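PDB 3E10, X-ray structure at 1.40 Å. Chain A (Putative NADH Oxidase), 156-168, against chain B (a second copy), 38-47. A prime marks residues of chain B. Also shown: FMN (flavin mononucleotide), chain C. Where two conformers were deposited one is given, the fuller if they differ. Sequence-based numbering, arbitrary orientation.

Chain A, residues 156-168: DRFDAKRIHIEKY
Chain B 38-47: GNQQPWEFIV

Subunits can associate by pairing strands, the backbone supplying register and side chains adding specific contacts. Here the C-terminal strand 163-165 lies parallel to strand 43′-47′ (24° between directions), pairing Ile163 with Phe45′, His164 with Ile46′ and Ile165 with Val47′. Extended backbones (His164 -117/123, Ile46′ -107/124) set the ladder: Phe45′ N to Arg162 O 2.9 Å, His164 N to Phe45′ O, Val47′ N to His164 O and Glu166 N to Val47′ O, each 2.8 Å. The ladder ends as Glu166 adopts a positive phi (73/-35).

Before the strand comes a 3-10 segment (160-162); Asp159, chi1 t, accepts a hydrogen bond from Lys161 N at OD1 (2.9 Å). Arg162, m/m/t with chi4 84°, folds back so that NH1 donates to both Gln41′ O and Trp43′ O (2.8 Å each); the two N-H bonds of NH1 let one nitrogen serve both carbonyls.

His164, chi1 m and chi2 -104°, uses both nitrogens: NE2 donates to Glu44′ OE1 (2.7 Å), ND1 to the terminal Tyr168 O (2.8 Å). Glu44′ (m/m) curls to meet it. Tyr168 (t) lays CD1 4.1 Å from Ile46′ CG1; on the other face, Ile163 CG2 meets Val47′ CG2 at 4.0 Å. Arg157 NH1 reaches FMN O3P (2.7 Å). The contact buries 788 Å² between the two stretches, both sides summed, with Arg162, Glu44′ and Val47′ giving the largest shares.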

ATOM      1  N   ASP A 156       7.297  17.641   1.645  1.00  8.50           N
ATOM      2  CA  ASP A 156       7.236  17.463   0.187  1.00  9.57           C
ATOM      3  C   ASP A 156       8.368  16.556  -0.271  1.00 10.14           C
ATOM      4  O   ASP A 156       9.524  16.955  -0.298  1.00 12.45           O
ATOM      5  CB  ASP A 156       7.297  18.823  -0.503  1.00 11.03           C
ATOM      6  CG  ASP A 156       7.007  18.741  -1.991  1.00 10.81           C
ATOM      7  OD1 ASP A 156       6.831  17.621  -2.492  1.00 10.69           O
ATOM      8  OD2 ASP A 156       6.862  19.810  -2.609  1.00 16.17           O
ATOM      9  N   ARG A 157       8.012  15.325  -0.645  1.00  9.00           N
ATOM     10  CA  ARG A 157       8.974  14.302  -0.994  1.00  8.07           C
ATOM     11  C   ARG A 157       9.123  14.190  -2.532  1.00  7.35           C
ATOM     12  O   ARG A 157       9.860  13.343  -3.043  1.00 10.17           O
ATOM     13  CB  ARG A 157       8.484  12.955  -0.461  1.00  9.81           C
ATOM     14  CG  ARG A 157       8.401  12.837   1.075  1.00 12.47           C
ATOM     15  CD  ARG A 157       9.676  12.218   1.613  1.00 10.59           C
ATOM     16  NE  ARG A 157       9.751  12.278   3.066  1.00 10.14           N
ATOM     17  CZ  ARG A 157       9.051  11.510   3.893  1.00  8.05           C
ATOM     18  NH1 ARG A 157       8.189  10.609   3.434  1.00  7.67           N
ATOM     19  NH2 ARG A 157       9.190  11.675   5.193  1.00  8.36           N
ATOM     20  N   PHE A 158       8.446  15.048  -3.291  1.00  7.93           N
ATOM     21  CA  PHE A 158       8.493  14.941  -4.737  1.00  9.89           C
ATOM     22  C   PHE A 158       9.900  15.128  -5.286  1.00 11.50           C
ATOM     23  O   PHE A 158      10.615  16.025  -4.864  1.00 12.93           O
ATOM     24  CB  PHE A 158       7.593  15.983  -5.343  1.00  8.80           C
ATOM     25  CG  PHE A 158       7.489  15.907  -6.843  1.00 10.19           C
ATOM     26  CD1 PHE A 158       6.888  14.837  -7.453  1.00 12.12           C
ATOM     27  CD2 PHE A 158       7.955  16.930  -7.638  1.00 11.68           C
ATOM     28  CE1 PHE A 158       6.757  14.783  -8.804  1.00 12.06           C
ATOM     29  CE2 PHE A 158       7.824  16.886  -9.020  1.00 11.93           C
ATOM     30  CZ  PHE A 158       7.218  15.820  -9.601  1.00 12.33           C
ATOM     31  N   ASP A 159      10.250  14.289  -6.248  1.00  9.91           N
ATOM     32  CA  ASP A 159      11.529  14.376  -6.925  1.00 11.09           C
ATOM     33  C   ASP A 159      11.284  14.067  -8.401  1.00 10.79           C
ATOM     34  O   ASP A 159      11.038  12.923  -8.767  1.00 10.94           O
ATOM     35  CB  ASP A 159      12.493  13.387  -6.305  1.00 12.63           C
ATOM     36  CG  ASP A 159      13.895  13.440  -6.922  1.00 15.55           C
ATOM     37  OD1 ASP A 159      14.122  14.183  -7.898  1.00 15.67           O
ATOM     38  OD2 ASP A 159      14.773  12.707  -6.382  1.00 23.31           O
ATOM     39  N   ALA A 160      11.331  15.093  -9.241  1.00 11.19           N
ATOM     40  CA  ALA A 160      11.110  14.936 -10.679  1.00 11.56           C
ATOM     41  C   ALA A 160      12.137  14.007 -11.323  1.00 11.50           C
ATOM     42  O   ALA A 160      11.876  13.454 -12.377  1.00 12.61           O
ATOM     43  CB  ALA A 160      11.158  16.276 -11.355  1.00 13.39           C
ATOM     44  N   LYS A 161      13.289  13.790 -10.687  1.00 11.33           N
ATOM     45  CA  LYS A 161      14.307  12.867 -11.240  0.50 11.80           C
ATOM     46  C   LYS A 161      13.815  11.423 -11.266  1.00 10.77           C
ATOM     47  O   LYS A 161      14.399  10.576 -11.947  1.00 12.24           O
ATOM     48  CB  LYS A 161      15.625  12.931 -10.455  0.50 13.93           C
ATOM     49  CG  LYS A 161      16.331  14.269 -10.508  0.50 15.81           C
ATOM     50  CD  LYS A 161      17.696  14.195  -9.816  0.50 14.61           C
ATOM     51  CE  LYS A 161      18.429  15.535  -9.894  0.50 16.66           C
ATOM     52  NZ  LYS A 161      18.612  16.025 -11.308  0.50 22.28           N
ATOM     53  N   ARG A 162      12.764  11.123 -10.503  1.00 10.21           N
ATOM     54  CA  ARG A 162      12.199   9.784 -10.474  1.00  7.97           C
ATOM     55  C   ARG A 162      11.240   9.537 -11.626  1.00  8.14           C
ATOM     56  O   ARG A 162      10.689   8.439 -11.745  1.00  8.42           O
ATOM     57  CB  ARG A 162      11.479   9.502  -9.156  1.00  8.17           C
ATOM     58  CG  ARG A 162      12.336   9.726  -7.920  1.00 10.52           C
ATOM     59  CD  ARG A 162      13.656   9.015  -7.937  1.00 10.51           C
ATOM     60  NE  ARG A 162      14.385   9.238  -6.684  1.00 14.92           N
ATOM     61  CZ  ARG A 162      14.213   8.532  -5.563  1.00 13.61           C
ATOM     62  NH1 ARG A 162      13.392   7.494  -5.504  1.00 10.33           N
ATOM     63  NH2 ARG A 162      14.896   8.851  -4.484  1.00 17.01           N
ATOM     64  N   ILE A 163      10.999  10.552 -12.459  1.00  9.12           N
ATOM     65  CA  ILE A 163      10.020  10.448 -13.565  1.00  9.60           C
ATOM     66  C   ILE A 163      10.748  10.266 -14.894  1.00  9.81           C
ATOM     67  O   ILE A 163      11.562  11.088 -15.260  1.00 11.91           O
ATOM     68  CB  ILE A 163       9.107  11.688 -13.626  1.00 10.80           C
ATOM     69  CG1 ILE A 163       8.387  11.889 -12.294  1.00 11.71           C
ATOM     70  CG2 ILE A 163       8.069  11.567 -14.768  1.00 11.54           C
ATOM     71  CD1 ILE A 163       7.630  13.198 -12.214  1.00 13.66           C
ATOM     72  N   HIS A 164      10.425   9.175 -15.589  1.00  8.37           N
ATOM     73  CA  HIS A 164      11.021   8.819 -16.853  1.00  9.05           C
ATOM     74  C   HIS A 164       9.906   8.833 -17.892  1.00  8.59           C
ATOM     75  O   HIS A 164       8.875   8.159 -17.726  1.00  9.65           O
ATOM     76  CB  HIS A 164      11.622   7.429 -16.744  1.00  9.11           C
ATOM     77  CG  HIS A 164      12.625   7.287 -15.643  1.00  9.56           C
ATOM     78  ND1 HIS A 164      13.988   7.243 -15.865  1.00 10.96           N
ATOM     79  CD2 HIS A 164      12.462   7.217 -14.305  1.00 12.32           C
ATOM     80  CE1 HIS A 164      14.611   7.133 -14.704  1.00 13.06           C
ATOM     81  NE2 HIS A 164      13.704   7.127 -13.740  1.00 11.96           N
ATOM     82  N   ILE A 165      10.088   9.639 -18.942  1.00 10.62           N
ATOM     83  CA  ILE A 165       9.059   9.831 -19.962  1.00 11.26           C
ATOM     84  C   ILE A 165       9.229   8.834 -21.119  1.00 11.46           C
ATOM     85  O   ILE A 165      10.229   8.895 -21.887  1.00 12.55           O
ATOM     86  CB  ILE A 165       9.100  11.282 -20.500  1.00 12.96           C
ATOM     87  CG1 ILE A 165       8.834  12.289 -19.382  1.00 17.91           C
ATOM     88  CG2 ILE A 165       8.133  11.465 -21.660  1.00 14.80           C
ATOM     89  CD1 ILE A 165       7.445  12.195 -18.745  1.00 24.07           C
ATOM     90  N   GLU A 166       8.265   7.907 -21.199  1.00 12.07           N
ATOM     91  CA  GLU A 166       8.113   6.896 -22.255  1.00 13.51           C
ATOM     92  C   GLU A 166       9.124   5.754 -22.214  1.00 13.51           C
ATOM     93  O   GLU A 166       8.796   4.608 -22.543  1.00 17.97           O
ATOM     94  CB  GLU A 166       8.083   7.531 -23.662  1.00 15.03           C
ATOM     95  CG  GLU A 166       6.979   8.576 -23.876  1.00 18.11           C
ATOM     96  CD  GLU A 166       5.540   8.048 -23.776  1.00 16.09           C
ATOM     97  OE1 GLU A 166       5.308   6.851 -23.966  1.00 15.64           O
ATOM     98  OE2 GLU A 166       4.629   8.877 -23.534  1.00 19.66           O
ATOM     99  N   LYS A 167      10.342   6.069 -21.813  1.00 13.64           N
ATOM    100  CA  LYS A 167      11.439   5.120 -21.735  1.00 12.80           C
ATOM    101  C   LYS A 167      12.192   5.454 -20.462  1.00 11.44           C
ATOM    102  O   LYS A 167      12.064   6.550 -19.923  1.00 11.29           O
ATOM    103  CB  LYS A 167      12.366   5.231 -22.960  1.00 12.06           C
ATOM    104  CG  LYS A 167      13.031   6.573 -23.123  1.00 13.45           C
ATOM    105  CD  LYS A 167      13.857   6.674 -24.414  1.00 17.44           C
ATOM    106  CE  LYS A 167      14.405   8.078 -24.557  1.00 27.13           C
ATOM    107  NZ  LYS A 167      15.481   8.137 -25.570  1.00 35.05           N
ATOM    108  N   TYR A 168      12.942   4.496 -19.946  1.00 12.01           N
ATOM    109  CA  TYR A 168      13.756   4.765 -18.780  1.00 12.55           C
ATOM    110  C   TYR A 168      14.861   5.789 -19.093  1.00 13.75           C
ATOM    111  O   TYR A 168      15.210   6.639 -18.270  1.00 13.84           O
ATOM    112  CB  TYR A 168      14.406   3.478 -18.255  1.00 12.04           C
ATOM    113  CG  TYR A 168      14.840   3.648 -16.816  1.00 13.31           C
ATOM    114  CD1 TYR A 168      13.913   3.516 -15.788  1.00 13.36           C
ATOM    115  CD2 TYR A 168      16.138   4.007 -16.495  1.00 15.54           C
ATOM    116  CE1 TYR A 168      14.280   3.699 -14.473  1.00 14.15           C
ATOM    117  CE2 TYR A 168      16.511   4.205 -15.185  1.00 13.75           C
ATOM    118  CZ  TYR A 168      15.564   4.045 -14.169  1.00 15.25           C
ATOM    119  OH  TYR A 168      15.924   4.275 -12.855  1.00 15.53           O
ATOM    120  OXT TYR A 168      15.497   5.763 -20.161  1.00 14.31           O
TER
ATOM    121  N   GLY B  38      12.820   2.608   6.415  1.00  8.87           N
ATOM    122  CA  GLY B  38      14.039   3.422   6.474  1.00  8.86           C
ATOM    123  C   GLY B  38      13.971   4.772   5.758  1.00  8.86           C
ATOM    124  O   GLY B  38      14.990   5.388   5.521  1.00 10.15           O
ATOM    125  N   ASN B  39      12.771   5.218   5.372  1.00  8.31           N
ATOM    126  CA  ASN B  39      12.606   6.339   4.477  1.00  6.71           C
ATOM    127  C   ASN B  39      13.468   6.195   3.200  1.00  6.97           C
ATOM    128  O   ASN B  39      13.974   7.187   2.664  1.00  9.03           O
ATOM    129  CB  ASN B  39      12.956   7.661   5.178  1.00  9.34           C
ATOM    130  CG  ASN B  39      12.475   8.889   4.417  1.00  8.80           C
ATOM    131  OD1 ASN B  39      11.456   8.868   3.719  1.00  9.19           O
ATOM    132  ND2 ASN B  39      13.228   9.985   4.545  1.00 12.36           N
ATOM    133  N   GLN B  40      13.615   4.956   2.740  1.00  6.33           N
ATOM    134  CA  GLN B  40      14.509   4.695   1.614  1.00  7.61           C
ATOM    135  C   GLN B  40      13.985   5.183   0.266  1.00  8.26           C
ATOM    136  O   GLN B  40      14.775   5.352  -0.665  1.00  9.20           O
ATOM    137  CB  GLN B  40      14.904   3.209   1.540  1.00  8.45           C
ATOM    138  CG  GLN B  40      13.806   2.228   1.193  1.00  6.96           C
ATOM    139  CD  GLN B  40      14.202   0.799   1.444  1.00  6.54           C
ATOM    140  OE1 GLN B  40      15.410   0.503   1.623  1.00  9.81           O
ATOM    141  NE2 GLN B  40      13.211  -0.103   1.506  1.00  7.34           N
ATOM    142  N   GLN B  41      12.674   5.405   0.160  1.00  7.00           N
ATOM    143  CA  GLN B  41      12.078   5.981  -1.070  1.00  7.98           C
ATOM    144  C   GLN B  41      12.682   5.401  -2.345  1.00  8.20           C
ATOM    145  O   GLN B  41      13.350   6.118  -3.089  1.00  8.96           O
ATOM    146  CB  GLN B  41      12.229   7.510  -1.082  1.00  7.70           C
ATOM    147  CG  GLN B  41      11.610   8.228   0.119  1.00  8.24           C
ATOM    148  CD  GLN B  41      11.990   9.695   0.207  1.00  8.24           C
ATOM    149  OE1 GLN B  41      12.354  10.193   1.297  1.00 18.17           O
ATOM    150  NE2 GLN B  41      11.859  10.405  -0.871  1.00  8.84           N
ATOM    151  N   PRO B  42      12.455   4.106  -2.600  1.00  7.29           N
ATOM    152  CA  PRO B  42      13.270   3.396  -3.610  1.00  6.62           C
ATOM    153  C   PRO B  42      12.703   3.479  -5.041  1.00  7.29           C
ATOM    154  O   PRO B  42      13.255   2.881  -5.960  1.00  8.61           O
ATOM    155  CB  PRO B  42      13.251   1.977  -3.097  1.00  9.86           C
ATOM    156  CG  PRO B  42      11.868   1.833  -2.515  1.00  8.96           C
ATOM    157  CD  PRO B  42      11.554   3.182  -1.887  1.00  8.20           C
ATOM    158  N   TRP B  43      11.684   4.304  -5.224  1.00  6.74           N
ATOM    159  CA  TRP B  43      10.855   4.250  -6.440  1.00  6.92           C
ATOM    160  C   TRP B  43      11.371   5.053  -7.629  1.00  7.92           C
ATOM    161  O   TRP B  43      11.951   6.151  -7.488  1.00  7.35           O
ATOM    162  CB  TRP B  43       9.449   4.750  -6.135  1.00  7.89           C
ATOM    163  CG  TRP B  43       9.387   5.861  -5.092  1.00  7.37           C
ATOM    164  CD1 TRP B  43       9.826   7.147  -5.210  1.00  9.05           C
ATOM    165  CD2 TRP B  43       8.854   5.737  -3.782  1.00  9.61           C
ATOM    166  NE1 TRP B  43       9.591   7.829  -4.042  1.00 10.15           N
ATOM    167  CE2 TRP B  43       8.977   6.986  -3.155  1.00  8.68           C
ATOM    168  CE3 TRP B  43       8.272   4.677  -3.091  1.00  8.12           C
ATOM    169  CZ2 TRP B  43       8.574   7.195  -1.819  1.00  9.52           C
ATOM    170  CZ3 TRP B  43       7.833   4.885  -1.763  1.00  9.42           C
ATOM    171  CH2 TRP B  43       8.002   6.142  -1.158  1.00  9.41           C
ATOM    172  N   GLU B  44      11.092   4.507  -8.799  1.00  6.70           N
ATOM    173  CA  GLU B  44      11.274   5.159 -10.110  1.00  7.54           C
ATOM    174  C   GLU B  44      10.027   4.853 -10.913  1.00  7.74           C
ATOM    175  O   GLU B  44       9.436   3.814 -10.716  1.00  8.72           O
ATOM    176  CB  GLU B  44      12.490   4.533 -10.832  1.00  9.11           C
ATOM    177  CG  GLU B  44      13.838   4.765 -10.139  1.00 10.92           C
ATOM    178  CD  GLU B  44      14.387   6.167 -10.286  1.00 11.60           C
ATOM    179  OE1 GLU B  44      13.792   7.000 -11.041  1.00 12.05           O
ATOM    180  OE2 GLU B  44      15.434   6.466  -9.629  1.00 15.88           O
ATOM    181  N   PHE B  45       9.642   5.752 -11.808  1.00  6.78           N
ATOM    182  CA  PHE B  45       8.398   5.649 -12.552  1.00  6.87           C
ATOM    183  C   PHE B  45       8.657   5.887 -14.036  1.00  5.58           C
ATOM    184  O   PHE B  45       9.268   6.898 -14.398  1.00  8.33           O
ATOM    185  CB  PHE B  45       7.371   6.696 -12.057  1.00  7.73           C
ATOM    186  CG  PHE B  45       7.166   6.687 -10.571  1.00  7.59           C
ATOM    187  CD1 PHE B  45       7.943   7.464  -9.750  1.00  7.47           C
ATOM    188  CD2 PHE B  45       6.237   5.849  -9.983  1.00  7.40           C
ATOM    189  CE1 PHE B  45       7.789   7.455  -8.365  1.00  7.45           C
ATOM    190  CE2 PHE B  45       6.081   5.828  -8.611  1.00  7.27           C
ATOM    191  CZ  PHE B  45       6.855   6.633  -7.808  1.00  7.39           C
ATOM    192  N   ILE B  46       8.105   5.035 -14.895  1.00  7.09           N
ATOM    193  CA  ILE B  46       8.073   5.315 -16.335  1.00  6.91           C
ATOM    194  C   ILE B  46       6.614   5.665 -16.682  1.00  8.32           C
ATOM    195  O   ILE B  46       5.691   4.902 -16.411  1.00  8.84           O
ATOM    196  CB  ILE B  46       8.527   4.138 -17.201  1.00  7.39           C
ATOM    197  CG1 ILE B  46       9.887   3.609 -16.777  1.00  8.52           C
ATOM    198  CG2 ILE B  46       8.569   4.565 -18.702  1.00  9.66           C
ATOM    199  CD1 ILE B  46      10.306   2.285 -17.476  1.00 11.14           C
ATOM    200  N   VAL B  47       6.433   6.843 -17.262  1.00  9.04           N
ATOM    201  CA  VAL B  47       5.119   7.340 -17.577  1.00  9.36           C
ATOM    202  C   VAL B  47       4.969   7.236 -19.084  1.00  9.34           C
ATOM    203  O   VAL B  47       5.821   7.781 -19.824  1.00 11.18           O
ATOM    204  CB  VAL B  47       4.973   8.798 -17.137  1.00  9.54           C
ATOM    205  CG1 VAL B  47       3.625   9.356 -17.585  1.00 13.44           C
ATOM    206  CG2 VAL B  47       5.190   8.914 -15.598  1.00 12.50           C
TER
HETATM  207  N1  FMN C 501       8.992   3.084  11.358  1.00  5.93           N
HETATM  208  C2  FMN C 501       9.466   2.646  12.570  1.00  6.11           C
HETATM  209  O2  FMN C 501       9.600   3.437  13.508  1.00  9.09           O
HETATM  210  N3  FMN C 501       9.727   1.318  12.798  1.00  6.89           N
HETATM  211  C4  FMN C 501       9.650   0.371  11.796  1.00  6.61           C
HETATM  212  O4  FMN C 501       9.864  -0.825  12.059  1.00  8.65           O
HETATM  213  C4A FMN C 501       9.147   0.801  10.552  1.00  4.61           C
HETATM  214  N5  FMN C 501       8.974  -0.093   9.529  1.00  7.05           N
HETATM  215  C5A FMN C 501       8.463   0.312   8.318  1.00  6.59           C
HETATM  216  C6  FMN C 501       8.272  -0.608   7.291  1.00  5.48           C
HETATM  217  C7  FMN C 501       7.746  -0.247   6.071  1.00  5.71           C
HETATM  218  C7M FMN C 501       7.548  -1.298   4.999  1.00  6.45           C
HETATM  219  C8  FMN C 501       7.381   1.082   5.858  1.00  6.11           C
HETATM  220  C8M FMN C 501       6.587   1.420   4.629  1.00  5.53           C
HETATM  221  C9  FMN C 501       7.564   2.018   6.884  1.00  5.53           C
HETATM  222  C9A FMN C 501       8.102   1.652   8.115  1.00  5.08           C
HETATM  223  N10 FMN C 501       8.339   2.585   9.127  1.00  4.93           N
HETATM  224  C10 FMN C 501       8.820   2.153  10.347  1.00  4.15           C
HETATM  225  C1' FMN C 501       7.995   4.040   8.928  1.00  5.14           C
HETATM  226  C2' FMN C 501       9.074   4.726   8.079  1.00  4.99           C
HETATM  227  O2' FMN C 501      10.262   4.949   8.826  1.00  6.11           O
HETATM  228  C3' FMN C 501       8.518   6.025   7.516  1.00  4.88           C
HETATM  229  O3' FMN C 501       7.458   5.707   6.611  1.00  5.28           O
HETATM  230  C4' FMN C 501       9.589   6.901   6.802  1.00  6.28           C
HETATM  231  O4' FMN C 501      10.574   7.362   7.689  1.00  6.18           O
HETATM  232  C5' FMN C 501       8.949   8.079   6.084  1.00  6.67           C
HETATM  233  O5' FMN C 501       8.336   8.972   7.002  1.00  6.50           O
HETATM  234  P   FMN C 501       6.765   9.261   6.844  1.00  6.31           P
HETATM  235  O1P FMN C 501       6.021   7.970   7.142  1.00  6.25           O
HETATM  236  O2P FMN C 501       6.475  10.340   7.867  1.00  6.40           O
HETATM  237  O3P FMN C 501       6.505   9.755   5.421  1.00  5.71           O
HETATM  238  O   HOH W   1      10.551  10.486  -3.276  1.00 16.04           O
HETATM  239  O   HOH W   2      16.304   8.736 -10.806  1.00 17.74           O
HETATM  240  O   HOH W   3      15.830   7.530  -2.125  1.00 14.00           O
HETATM  241  O   HOH W   4       4.908  10.113 -21.127  1.00 25.37           O